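Local coordinates for protein HTH-type transcriptional regulator gadX (Escherichia coli, PDB 3MKL) that activates about fifteen acid-resistance genes, including gadA, gadB and gadC, and under some conditions represses gadW; this chain is its DNA-binding AraC/XylS-type domain, at residues A[21-25]-A[26-30]; A[81-85]-A[86-90]. All blocks are in the same frame, centred on the assembly; numbering follows the deposited sequence.

Contact 1 (A[21-25]-A[26-30])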
ATOM      1  N   ALA A  21      -0.242   5.759  -5.259  1.00 38.15           N
ATOM      2  CA  ALA A  21      -0.398   5.102  -6.558  1.00 39.05           C
ATOM      3  C   ALA A  21       0.913   4.906  -7.311  1.00 37.80           C
ATOM      4  O   ALA A  21       0.966   4.138  -8.269  1.00 37.95           O
ATOM      5  CB  ALA A  21      -1.435   5.846  -7.448  1.00 41.84           C
ATOM      6  N   HIS A  22       1.977   5.571  -6.860  1.00 37.53           N
ATOM      7  CA  HIS A  22       3.283   5.476  -7.529  1.00 37.45           C
ATOM      8  C   HIS A  22       3.787   4.048  -7.609  1.00 36.45           C
ATOM      9  O   HIS A  22       3.627   3.243  -6.687  1.00 35.22           O
ATOM     10  CB  HIS A  22       4.350   6.346  -6.844  1.00 36.57           C
ATOM     11  CG  HIS A  22       5.578   6.587  -7.682  1.00 37.64           C
ATOM     12  ND1 HIS A  22       5.562   7.342  -8.841  1.00 41.55           N
ATOM     13  CD2 HIS A  22       6.866   6.195  -7.510  1.00 37.07           C
ATOM     14  CE1 HIS A  22       6.784   7.389  -9.350  1.00 41.03           C
ATOM     15  NE2 HIS A  22       7.591   6.698  -8.564  1.00 37.54           N
ATOM     16  N   GLU A  23       4.414   3.762  -8.733  1.00 37.49           N
ATOM     17  CA  GLU A  23       5.144   2.536  -8.951  1.00 37.26           C
ATOM     18  C   GLU A  23       6.361   2.382  -8.008  1.00 34.34           C
ATOM     19  O   GLU A  23       7.516   2.499  -8.422  1.00 34.08           O
ATOM     20  CB  GLU A  23       5.576   2.508 -10.419  1.00 39.59           C
ATOM     21  CG  GLU A  23       5.638   1.126 -10.995  1.00 43.46           C
ATOM     22  CD  GLU A  23       4.544   0.259 -10.422  1.00 45.71           C
ATOM     23  OE1 GLU A  23       3.401   0.336 -10.936  1.00 46.28           O
ATOM     24  OE2 GLU A  23       4.847  -0.475  -9.439  1.00 45.10           O
ATOM     25  N   TRP A  24       6.114   2.101  -6.731  1.00 32.39           N
ATOM     26  CA  TRP A  24       7.238   2.065  -5.790  1.00 29.88           C
ATOM     27  C   TRP A  24       8.052   0.785  -5.948  1.00 29.69           C
ATOM     28  O   TRP A  24       7.497  -0.304  -6.057  1.00 30.06           O
ATOM     29  CB  TRP A  24       6.745   2.227  -4.363  1.00 28.40           C
ATOM     30  CG  TRP A  24       6.294   3.620  -4.047  1.00 28.73           C
ATOM     31  CD1 TRP A  24       5.013   4.029  -3.758  1.00 27.51           C
ATOM     32  CD2 TRP A  24       7.121   4.799  -3.961  1.00 28.16           C
ATOM     33  NE1 TRP A  24       4.993   5.395  -3.510  1.00 28.47           N
ATOM     34  CE2 TRP A  24       6.269   5.887  -3.625  1.00 28.39           C
ATOM     35  CE3 TRP A  24       8.495   5.041  -4.151  1.00 27.21           C
ATOM     36  CZ2 TRP A  24       6.746   7.196  -3.464  1.00 29.89           C
ATOM     37  CZ3 TRP A  24       8.977   6.341  -3.986  1.00 27.56           C
ATOM     38  CH2 TRP A  24       8.097   7.407  -3.646  1.00 29.42           C
ATOM     39  N   THR A  25       9.367   0.930  -6.006  1.00 29.48           N
ATOM     40  CA  THR A  25      10.260  -0.215  -5.985  1.00 29.79           C
ATOM     41  C   THR A  25      11.225   0.029  -4.831  1.00 28.60           C
ATOM     42  O   THR A  25      11.221   1.115  -4.237  1.00 27.64           O
ATOM     43  CB  THR A  25      11.083  -0.327  -7.269  1.00 31.48           C
ATOM     44  OG1 THR A  25      12.025   0.752  -7.311  1.00 32.11           O
ATOM     45  CG2 THR A  25      10.183  -0.292  -8.563  1.00 33.26           C
ATOM     46  N   LEU A  26      12.065  -0.966  -4.537  1.00 28.52           N
ATOM     47  CA  LEU A  26      13.028  -0.878  -3.431  1.00 27.47           C
ATOM     48  C   LEU A  26      14.000   0.283  -3.659  1.00 27.16           C
ATOM     49  O   LEU A  26      14.201   1.106  -2.769  1.00 26.68           O
ATOM     50  CB  LEU A  26      13.807  -2.185  -3.291  1.00 27.73           C
ATOM     51  CG  LEU A  26      14.965  -2.223  -2.298  1.00 28.89           C
ATOM     52  CD1 LEU A  26      14.429  -2.223  -0.814  1.00 27.13           C
ATOM     53  CD2 LEU A  26      15.927  -3.428  -2.601  1.00 26.82           C
ATOM     54  N   ALA A  27      14.585   0.324  -4.854  1.00 27.70           N
ATOM     55  CA  ALA A  27      15.497   1.377  -5.273  1.00 28.20           C
ATOM     56  C   ALA A  27      14.905   2.792  -5.206  1.00 27.78           C
ATOM     57  O   ALA A  27      15.604   3.733  -4.852  1.00 28.48           O
ATOM     58  CB  ALA A  27      16.020   1.088  -6.676  1.00 29.79           C
ATOM     59  N   ARG A  28      13.636   2.962  -5.545  1.00 28.04           N
ATOM     60  CA  ARG A  28      13.068   4.326  -5.591  1.00 28.57           C
ATOM     61  C   ARG A  28      12.769   4.869  -4.210  1.00 27.37           C
ATOM     62  O   ARG A  28      13.005   6.048  -3.940  1.00 28.08           O
ATOM     63  CB  ARG A  28      11.831   4.392  -6.472  1.00 29.66           C
ATOM     64  CG  ARG A  28      12.140   4.132  -7.928  1.00 32.28           C
ATOM     65  CD  ARG A  28      10.920   3.680  -8.663  1.00 35.90           C
ATOM     66  NE  ARG A  28      11.109   3.861 -10.096  1.00 39.75           N
ATOM     67  CZ  ARG A  28      10.311   3.362 -11.039  1.00 41.74           C
ATOM     68  NH1 ARG A  28       9.258   2.620 -10.714  1.00 44.38           N
ATOM     69  NH2 ARG A  28      10.560   3.615 -12.313  1.00 43.48           N
ATOM     70  N   ILE A  29      12.251   4.005  -3.339  1.00 26.27           N
ATOM     71  CA  ILE A  29      12.116   4.328  -1.913  1.00 25.03           C
ATOM     72  C   ILE A  29      13.505   4.639  -1.343  1.00 24.88           C
ATOM     73  O   ILE A  29      13.696   5.656  -0.707  1.00 25.38           O
ATOM     74  CB  ILE A  29      11.450   3.186  -1.113  1.00 24.52           C
ATOM     75  CG1 ILE A  29       9.982   2.991  -1.508  1.00 23.27           C
ATOM     76  CG2 ILE A  29      11.486   3.486   0.395  1.00 24.12           C
ATOM     77  CD1 ILE A  29       9.465   1.562  -1.108  1.00 19.81           C
ATOM     78  N   ALA A  30      14.483   3.772  -1.604  1.00 25.26           N
ATOM     79  CA  ALA A  30      15.847   3.941  -1.089  1.00 24.36           C
ATOM     80  C   ALA A  30      16.478   5.246  -1.542  1.00 24.84           C
ATOM     81  O   ALA A  30      17.170   5.901  -0.764  1.00 23.85           O
ATOM     82  CB  ALA A  30      16.734   2.774  -1.503  1.00 24.64           C
TER
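T25 meets the first turn of helix 26-32 with both its hydroxyl and its carbonyl. As N-cap residue it accepts the R28 backbone N-H on OG1, with R28 N 3.3 Å from T25 OG1 and an N-H...O angle of 152°. That hydroxyl reaches the helix end because it stands between the backbone N and the carbonyl carbon (chi1 69°). T25 O takes the next amide, I29 N at 3.2 Å, in a nearly straight bond, and a weak one from R28 N. The extended R28 side chain runs back along the loop, its CD 3.4 Å from T25 OG1, and its NH1 donates to E23 O at 2.9 Å. The bond arrives in the carbonyl plane but bent, 140° at the hydrogen, and ties the guanidinium to the inverse gamma turn centred on E23. This capped turn opens the helix that begins the first predicted helix-turn-helix motif of the AraC/XylS-type domain. On the inner side W24 CE3 packs 3.7 Å from I29 CG1, the two side chains crossing at about a right angle, while R28 O lies at the indole edge. H22 lays CD2 over the centre of one indole face, 3.7 Å above it. The indole is further placed by a hydrogen bond from NE1 to N19 O and by V15, I16 and L55; I29 rests on V12, L40 and Y51.

Contact 2 (A[81-85]-A[86-90])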
ATOM      1  N   CYS A  81      -5.362   3.588  -5.675  1.00 40.50           N
ATOM      2  CA  CYS A  81      -4.399   2.922  -4.784  1.00 39.58           C
ATOM      3  C   CYS A  81      -3.199   2.313  -5.533  1.00 39.84           C
ATOM      4  O   CYS A  81      -2.310   1.741  -4.912  1.00 38.23           O
ATOM      5  CB  CYS A  81      -5.085   1.823  -3.985  1.00 37.31           C
ATOM      6  SG  CYS A  81      -6.431   2.386  -2.942  1.00 40.07           S
ATOM      7  N   GLY A  82      -3.207   2.416  -6.863  1.00 42.60           N
ATOM      8  CA  GLY A  82      -2.074   2.043  -7.683  1.00 44.13           C
ATOM      9  C   GLY A  82      -2.165   0.678  -8.314  1.00 44.71           C
ATOM     10  O   GLY A  82      -1.177   0.190  -8.858  1.00 45.70           O
ATOM     11  N   TYR A  83      -3.348   0.065  -8.253  1.00 36.12           N
ATOM     12  CA  TYR A  83      -3.586  -1.235  -8.871  1.00 35.63           C
ATOM     13  C   TYR A  83      -4.096  -1.080 -10.297  1.00 39.04           C
ATOM     14  O   TYR A  83      -4.917  -0.198 -10.598  1.00 40.45           O
ATOM     15  CB  TYR A  83      -4.547  -2.073  -8.026  1.00 32.50           C
ATOM     16  CG  TYR A  83      -3.964  -2.430  -6.683  1.00 31.12           C
ATOM     17  CD1 TYR A  83      -3.044  -3.474  -6.552  1.00 32.83           C
ATOM     18  CD2 TYR A  83      -4.311  -1.710  -5.541  1.00 30.72           C
ATOM     19  CE1 TYR A  83      -2.484  -3.798  -5.292  1.00 31.04           C
ATOM     20  CE2 TYR A  83      -3.752  -2.006  -4.296  1.00 28.05           C
ATOM     21  CZ  TYR A  83      -2.848  -3.050  -4.184  1.00 29.97           C
ATOM     22  OH  TYR A  83      -2.320  -3.331  -2.961  1.00 32.45           O
ATOM     23  N   HIS A  84      -3.576  -1.915 -11.186  1.00 40.89           N
ATOM     24  CA  HIS A  84      -3.977  -1.866 -12.563  1.00 44.23           C
ATOM     25  C   HIS A  84      -5.038  -2.919 -12.769  1.00 42.76           C
ATOM     26  O   HIS A  84      -5.738  -2.919 -13.785  1.00 44.35           O
ATOM     27  CB  HIS A  84      -2.776  -2.106 -13.483  1.00 47.89           C
ATOM     28  CG  HIS A  84      -1.760  -1.005 -13.441  1.00 52.84           C
ATOM     29  ND1 HIS A  84      -0.672  -1.022 -12.590  1.00 54.17           N
ATOM     30  CD2 HIS A  84      -1.672   0.155 -14.139  1.00 56.94           C
ATOM     31  CE1 HIS A  84       0.039   0.078 -12.767  1.00 56.66           C
ATOM     32  NE2 HIS A  84      -0.547   0.810 -13.698  1.00 59.72           N
ATOM     33  N   SER A  85      -5.158  -3.815 -11.794  1.00 39.92           N
ATOM     34  CA  SER A  85      -6.022  -4.976 -11.927  1.00 38.97           C
ATOM     35  C   SER A  85      -7.023  -5.034 -10.760  1.00 37.11           C
ATOM     36  O   SER A  85      -6.615  -5.185  -9.586  1.00 35.87           O
ATOM     37  CB  SER A  85      -5.141  -6.227 -12.055  1.00 39.27           C
ATOM     38  OG  SER A  85      -5.851  -7.412 -11.816  1.00 37.22           O
ATOM     39  N   VAL A  86      -8.319  -4.881 -11.070  1.00 37.26           N
ATOM     40  CA  VAL A  86      -9.383  -4.972 -10.044  1.00 36.28           C
ATOM     41  C   VAL A  86      -9.528  -6.355  -9.387  1.00 34.65           C
ATOM     42  O   VAL A  86      -9.772  -6.428  -8.180  1.00 33.80           O
ATOM     43  CB  VAL A  86     -10.766  -4.504 -10.549  1.00 37.74           C
ATOM     44  CG1 VAL A  86     -11.747  -4.336  -9.362  1.00 37.34           C
ATOM     45  CG2 VAL A  86     -10.638  -3.197 -11.297  1.00 41.45           C
ATOM     46  N   SER A  87      -9.391  -7.433 -10.168  1.00 35.73           N
ATOM     47  CA  SER A  87      -9.359  -8.813  -9.627  1.00 35.04           C
ATOM     48  C   SER A  87      -8.257  -8.963  -8.590  1.00 33.10           C
ATOM     49  O   SER A  87      -8.462  -9.490  -7.481  1.00 31.50           O
ATOM     50  CB  SER A  87      -9.084  -9.827 -10.726  1.00 37.61           C
ATOM     51  OG  SER A  87     -10.152  -9.918 -11.640  1.00 41.30           O
ATOM     52  N   TYR A  88      -7.062  -8.525  -8.955  1.00 33.16           N
ATOM     53  CA  TYR A  88      -5.951  -8.586  -7.995  1.00 32.03           C
ATOM     54  C   TYR A  88      -6.211  -7.706  -6.743  1.00 29.50           C
ATOM     55  O   TYR A  88      -6.045  -8.162  -5.580  1.00 28.33           O
ATOM     56  CB  TYR A  88      -4.624  -8.229  -8.663  1.00 32.89           C
ATOM     57  CG  TYR A  88      -3.480  -8.109  -7.666  1.00 33.78           C
ATOM     58  CD1 TYR A  88      -2.869  -9.235  -7.157  1.00 34.12           C
ATOM     59  CD2 TYR A  88      -3.035  -6.865  -7.225  1.00 33.22           C
ATOM     60  CE1 TYR A  88      -1.818  -9.154  -6.253  1.00 36.65           C
ATOM     61  CE2 TYR A  88      -1.967  -6.763  -6.295  1.00 36.70           C
ATOM     62  CZ  TYR A  88      -1.369  -7.922  -5.823  1.00 36.84           C
ATOM     63  OH  TYR A  88      -0.337  -7.860  -4.921  1.00 38.71           O
ATOM     64  N   PHE A  89      -6.620  -6.457  -6.971  1.00 28.47           N
ATOM     65  CA  PHE A  89      -6.996  -5.593  -5.846  1.00 27.22           C
ATOM     66  C   PHE A  89      -8.046  -6.265  -4.955  1.00 26.40           C
ATOM     67  O   PHE A  89      -7.877  -6.303  -3.744  1.00 24.14           O
ATOM     68  CB  PHE A  89      -7.503  -4.225  -6.323  1.00 28.07           C
ATOM     69  CG  PHE A  89      -8.233  -3.441  -5.268  1.00 29.13           C
ATOM     70  CD1 PHE A  89      -7.547  -2.850  -4.216  1.00 30.61           C
ATOM     71  CD2 PHE A  89      -9.612  -3.272  -5.339  1.00 31.09           C
ATOM     72  CE1 PHE A  89      -8.243  -2.099  -3.258  1.00 30.52           C
ATOM     73  CE2 PHE A  89     -10.296  -2.522  -4.392  1.00 31.07           C
ATOM     74  CZ  PHE A  89      -9.615  -1.954  -3.352  1.00 30.71           C
ATOM     75  N   ILE A  90      -9.124  -6.785  -5.550  1.00 26.86           N
ATOM     76  CA  ILE A  90     -10.109  -7.532  -4.753  1.00 27.41           C
ATOM     77  C   ILE A  90      -9.471  -8.660  -3.927  1.00 27.53           C
ATOM     78  O   ILE A  90      -9.760  -8.803  -2.734  1.00 27.31           O
ATOM     79  CB  ILE A  90     -11.300  -8.098  -5.636  1.00 29.93           C
ATOM     80  CG1 ILE A  90     -12.163  -6.943  -6.208  1.00 27.07           C
ATOM     81  CG2 ILE A  90     -12.142  -9.093  -4.827  1.00 28.14           C
ATOM     82  CD1 ILE A  90     -13.104  -7.377  -7.338  1.00 31.69           C
TER
HETATM   83  O   HOH W   1      -0.368  -5.197  -3.307  1.00 28.48           O
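The turn between the two helices of the second predicted helix-turn-helix motif, spanning helices 74-80 and 86-97, closes here through an N-cap and an aromatic cluster of Y83, Y88 and F89. G82, with positive phi, ends the preceding helix in a Schellman motif and releases the chain into the turn. S85 caps the following helix: Y88 N donates to S85 OG at 3.3 Å, an angle of 161° at the hydrogen, and F89 N donates to S85 O at 2.9 Å. The serine hydroxyl swings anti to its own N (chi1 163°), which carries S85 OG to the Y88 amide and within 3.5 Å of Y88 CB. Y83 reaches from the turn toward the helix, with the F89 CA over one face of its ring. Its CD2 lies 3.7 Å from F89 CD1, the two rings oblique with planes 44° apart. F89 itself is buried among M60, A63, I74, A78 and P101, so the pair fastens the start of helix 86-97 to helices 51-67 and 74-80. R59 of helix 51-67 makes a cation-pi contact with the Y83 ring. On the outer side Y88 meets Y83 rim to rim, ring centroids 5.5 Å apart and neither ring over the other's face. One water joins the phenol ends, its oxygen 2.7 Å from Y83 OH and 3.1 Å from Y88 OH.

Overall arrangement
Contacts 1 and 2 come in series along the chain, their centres about 17 Å apart, each about 11 Å from the centre of this all-helical AraC/XylS-type domain. Each is a loop running into a capped helix: 21-30 enters the first helix of one predicted helix-turn-helix motif, 81-90 enters the second helix of the other. Helix 51-67 links the halves, taking W24 and I29 of contact 1 on L55 and Y51 and Y83 and F89 of contact 2 on M60 and A63. The loops also touch directly, A21 CB lying 3.9 Å from G82 CA. The shared helix and this touching of loops probably help fix how the two DNA-binding motifs are set relative to each other.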